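Alkaline phosphatase (Antarctic bacterium, PDB 2W5V) probably hydrolyses phosphate monoesters at alkaline pH, with two zinc ions and one magnesium ion as cofactors. Local coordinates at residues N121-G126 with N246-I251; L163-G168 with D236-F241. The protein carries 1 engineered substitution. All blocks are in the same frame, centred on the assembly; numbering follows the deposited sequence.

Contact 1: N121-G126 with N246-I251; sequences NNIKTG and NSAFFI
Phe250 N donates to Lys124 O over 2.8 Å, and Phe250 reaches the partner strand a second time when its own O accepts from Gly126 N at 2.9 Å. Lys124 N closes the set from the other end, donating to Ala248 O at 3.0 Å. Before the strands meet, water takes over. One water donates to Asn122 O and accepts from Ala248 N; a second also donates to Asn122 O, accepts from Lys124 NZ and sits 2.8 Å from Ser247 OG, so Asn122 O is held by two waters. The Lys124 chain turns at chi4 (-64°) to bring NZ to that water, while its CG passes 3.3 Å from Ser247 OG. Two neighbouring parallel strands of the central sheet of the alkaline phosphatase fold, 124-129 and 249-255, pair here, the first just after helix 114-120, which ends in a Schellman motif with Asn122, at positive phi, as C-prime residue. Thr125 and Phe250 share the face covered by that helix; Lys124, Phe249 and Ile251 face helix 230-242. Ile123 packs against the other segment: CG2, anti to the backbone N, presses on Phe249 CA at 3.5 Å, and CD1 rests on Ala248 CB at 3.7 Å. Trp373 and Ala118 also touch this isoleucine.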
# COMPACT_ATOMS: atom_id res chain seq x y z
N ASN B 121 29.63 -0.67 16.93
CA ASN B 121 30.18 -1.46 15.83
C ASN B 121 31.08 -0.63 14.92
O ASN B 121 31.32 -0.99 13.76
CB ASN B 121 29.06 -2.12 15.01
CG ASN B 121 28.41 -3.27 15.75
OD1 ASN B 121 28.72 -4.44 15.50
ND2 ASN B 121 27.53 -2.95 16.69
N ASN B 122 31.57 0.50 15.44
CA ASN B 122 32.45 1.37 14.67
C ASN B 122 31.76 1.94 13.42
O ASN B 122 32.41 2.18 12.40
CB ASN B 122 33.73 0.63 14.27
CG ASN B 122 34.82 1.56 13.76
OD1 ASN B 122 34.92 2.72 14.19
ND2 ASN B 122 35.64 1.07 12.84
N ILE B 123 30.45 2.15 13.50
CA ILE B 123 29.70 2.73 12.38
C ILE B 123 29.46 4.22 12.62
O ILE B 123 29.00 4.61 13.70
CB ILE B 123 28.33 2.04 12.24
CG1 ILE B 123 28.47 0.51 12.25
CG2 ILE B 123 27.60 2.51 10.98
CD1 ILE B 123 29.25 -0.04 11.08
N LYS B 124 29.76 5.06 11.63
CA LYS B 124 29.45 6.49 11.72
C LYS B 124 27.93 6.75 11.52
O LYS B 124 27.30 6.11 10.68
CB LYS B 124 30.26 7.28 10.69
CG LYS B 124 31.76 7.37 11.00
CD LYS B 124 32.04 8.42 12.07
CE LYS B 124 33.52 8.53 12.38
NZ LYS B 124 34.06 7.27 12.96
N THR B 125 27.36 7.68 12.29
CA THR B 125 25.91 7.84 12.29
C THR B 125 25.46 9.28 12.02
O THR B 125 26.13 10.24 12.41
CB THR B 125 25.31 7.40 13.64
OG1 THR B 125 25.92 8.14 14.71
CG2 THR B 125 25.54 5.91 13.87
N GLY B 126 24.32 9.43 11.35
CA GLY B 126 23.80 10.75 11.07
C GLY B 126 22.28 10.82 11.05
O GLY B 126 21.60 9.83 10.76
N ASN B 246 36.81 5.48 4.53
CA ASN B 246 36.26 4.18 4.18
C ASN B 246 35.38 3.59 5.28
O ASN B 246 35.25 2.38 5.41
CB ASN B 246 37.39 3.20 3.83
CG ASN B 246 36.94 2.11 2.88
OD1 ASN B 246 36.20 2.37 1.93
ND2 ASN B 246 37.39 0.88 3.12
N SER B 247 34.79 4.47 6.08
CA SER B 247 33.98 4.07 7.22
C SER B 247 32.59 3.63 6.77
O SER B 247 32.06 4.16 5.80
CB SER B 247 33.87 5.24 8.20
OG SER B 247 33.02 4.91 9.28
N ALA B 248 32.00 2.67 7.46
CA ALA B 248 30.61 2.33 7.21
C ALA B 248 29.72 3.36 7.92
O ALA B 248 30.17 4.02 8.85
CB ALA B 248 30.31 0.94 7.71
N PHE B 249 28.48 3.49 7.48
CA PHE B 249 27.61 4.50 8.07
C PHE B 249 26.15 4.08 8.15
O PHE B 249 25.69 3.20 7.42
CB PHE B 249 27.74 5.83 7.31
CG PHE B 249 27.26 5.78 5.87
CD1 PHE B 249 25.91 5.91 5.57
CD2 PHE B 249 28.17 5.65 4.82
CE1 PHE B 249 25.47 5.88 4.25
CE2 PHE B 249 27.74 5.64 3.50
CZ PHE B 249 26.38 5.75 3.21
N PHE B 250 25.44 4.71 9.07
CA PHE B 250 24.00 4.63 9.16
C PHE B 250 23.44 6.05 9.15
O PHE B 250 23.92 6.91 9.88
CB PHE B 250 23.58 3.92 10.45
CG PHE B 250 22.10 4.00 10.72
CD1 PHE B 250 21.24 3.04 10.20
CD2 PHE B 250 21.58 5.05 11.44
CE1 PHE B 250 19.88 3.12 10.42
CE2 PHE B 250 20.22 5.15 11.68
CZ PHE B 250 19.37 4.18 11.16
N ILE B 251 22.44 6.31 8.31
CA ILE B 251 21.78 7.62 8.24
C ILE B 251 20.27 7.45 8.30
O ILE B 251 19.73 6.54 7.66
CB ILE B 251 22.13 8.36 6.92
CG1 ILE B 251 23.61 8.72 6.88
CG2 ILE B 251 21.28 9.60 6.73
CD1 ILE B 251 24.11 9.06 5.47
O HOH W 1 34.18 4.60 11.82
O HOH W 2 33.37 1.44 9.73

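Contact 2: L163-G168 with D236-F241; sequences LDFFAG and DLAIQF
The buried carboxylate of Asp164 is gripped at both oxygens, OD2 accepting from Thr125 N and OD1 in a salt bridge with Arg209, while Asp164 O lies 3.6 Å from Phe241 CE2. Beyond this the contact is apolar, carried mostly by the Phe165 ring. Phe165 points its CB toward the helix, and CG lies anti to the backbone N (chi1 -178°). Ala238 CA sits over the middle of one face in a CH-pi contact, 3.9 Å from the Phe165 ring centroid, and Ala238 CB drops onto the same face, 3.5 Å from Phe165 CE2. Leu237 CD2 comes in at the ring edge, 4.2 Å from Phe165 CZ. Phe241 approaches obliquely, its CD2 3.9 Å from Phe165 CD1 and the two ring planes inclined at 42°. An alanine in place of Phe165 would probably open a gap under the helix, leaving Ala238 without its aromatic face and Leu237 CD2 without its edge partner. Strand 165-169 runs between 124-129 and 210-214, where Val128 and Met211 touch Phe165; helix 230-242 packs on this part of the sheet, its 236-241 segment nearly antiparallel to the strand, with Ala238 on Ile251 of strand 249-255 and Phe241 on Ile205 of helix 202-205.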
# COMPACT_ATOMS: atom_id res chain seq x y z
N LEU B 163 25.94 10.41 17.87
CA LEU B 163 25.81 10.98 16.53
C LEU B 163 27.09 11.67 16.06
O LEU B 163 27.74 12.38 16.83
CB LEU B 163 24.67 11.99 16.48
CG LEU B 163 23.27 11.42 16.31
CD1 LEU B 163 22.28 12.56 16.18
CD2 LEU B 163 23.24 10.51 15.09
N ASP B 164 27.43 11.46 14.79
CA ASP B 164 28.59 12.10 14.19
C ASP B 164 28.19 13.27 13.31
O ASP B 164 28.98 14.17 13.04
CB ASP B 164 29.36 11.08 13.35
CG ASP B 164 29.84 9.90 14.18
OD1 ASP B 164 30.78 10.07 15.00
OD2 ASP B 164 29.29 8.79 14.01
N PHE B 165 26.93 13.25 12.86
CA PHE B 165 26.43 14.26 11.93
C PHE B 165 24.94 14.52 12.18
O PHE B 165 24.18 13.59 12.42
CB PHE B 165 26.63 13.77 10.50
CG PHE B 165 26.19 14.75 9.43
CD1 PHE B 165 27.12 15.57 8.80
CD2 PHE B 165 24.86 14.84 9.05
CE1 PHE B 165 26.72 16.46 7.81
CE2 PHE B 165 24.46 15.73 8.06
CZ PHE B 165 25.39 16.54 7.44
N PHE B 166 24.52 15.78 12.09
CA PHE B 166 23.08 16.05 12.03
C PHE B 166 22.80 17.35 11.30
O PHE B 166 23.67 18.22 11.19
CB PHE B 166 22.44 16.04 13.43
CG PHE B 166 22.84 17.20 14.31
CD1 PHE B 166 22.18 18.42 14.22
CD2 PHE B 166 23.87 17.06 15.22
CE1 PHE B 166 22.55 19.49 15.03
CE2 PHE B 166 24.24 18.12 16.04
CZ PHE B 166 23.58 19.34 15.94
N ALA B 167 21.58 17.47 10.79
CA ALA B 167 21.15 18.69 10.11
C ALA B 167 19.64 18.83 10.25
O ALA B 167 18.89 17.90 9.94
CB ALA B 167 21.55 18.66 8.65
N GLY B 168 19.21 19.99 10.72
CA GLY B 168 17.79 20.26 10.86
C GLY B 168 17.53 21.65 11.40
O GLY B 168 18.43 22.49 11.41
N ASP B 236 23.03 14.02 1.07
CA ASP B 236 24.22 13.78 0.26
C ASP B 236 25.48 14.19 1.03
O ASP B 236 26.52 13.54 0.95
CB ASP B 236 24.15 14.54 -1.05
CG ASP B 236 25.25 14.14 -2.01
OD1 ASP B 236 25.21 12.98 -2.50
OD2 ASP B 236 26.15 14.97 -2.28
N LEU B 237 25.36 15.29 1.77
CA LEU B 237 26.47 15.76 2.58
C LEU B 237 26.77 14.75 3.70
O LEU B 237 27.93 14.43 3.96
CB LEU B 237 26.15 17.13 3.17
CG LEU B 237 27.29 17.86 3.86
CD1 LEU B 237 28.42 18.13 2.88
CD2 LEU B 237 26.79 19.15 4.47
N ALA B 238 25.72 14.26 4.34
CA ALA B 238 25.86 13.26 5.40
C ALA B 238 26.58 12.03 4.88
O ALA B 238 27.48 11.50 5.52
CB ALA B 238 24.50 12.88 5.97
N ILE B 239 26.16 11.56 3.71
CA ILE B 239 26.80 10.41 3.09
C ILE B 239 28.31 10.62 2.91
O ILE B 239 29.11 9.75 3.27
CB ILE B 239 26.16 10.07 1.75
CG1 ILE B 239 24.77 9.47 1.98
CG2 ILE B 239 27.04 9.11 0.98
CD1 ILE B 239 23.93 9.35 0.71
N GLN B 240 28.70 11.76 2.35
CA GLN B 240 30.11 12.04 2.13
C GLN B 240 30.86 12.16 3.44
O GLN B 240 31.98 11.66 3.57
CB GLN B 240 30.29 13.32 1.32
CG GLN B 240 29.56 13.33 0.00
CD GLN B 240 29.81 14.61 -0.77
OE1 GLN B 240 30.89 14.80 -1.33
NE2 GLN B 240 28.82 15.49 -0.78
N PHE B 241 30.27 12.84 4.41
CA PHE B 241 30.97 13.07 5.66
C PHE B 241 31.16 11.77 6.43
O PHE B 241 32.22 11.53 7.00
CB PHE B 241 30.21 14.06 6.54
CG PHE B 241 30.91 14.35 7.85
CD1 PHE B 241 31.95 15.26 7.90
CD2 PHE B 241 30.51 13.72 9.02
CE1 PHE B 241 32.60 15.53 9.09
CE2 PHE B 241 31.16 13.99 10.22
CZ PHE B 241 32.20 14.89 10.26

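Overall arrangement
Both contacts reach the same sheet, their centres about 10 Å apart, and contact 2 is nested inside the chain loop that contact 1 closes. Strands 124-129 and 165-169 are neighbours, and a probable hydrogen bond, Thr125 N to Asp164 OD2 at 2.8 Å, links contact 1 to contact 2. Helix 230-242 leads on to strand 249-255, and the two pack where Ile239 CG1 lies 3.6 Å from Ile251 CD1. Following that strand leads to the metal centre: Glu254, a magnesium ligand, has its side chain about 9 Å from that of Ile251. The side chain of Thr137, another ligand of that magnesium, is about 10 Å from that of Phe250, whereas contact 2 lies away from the metal sites.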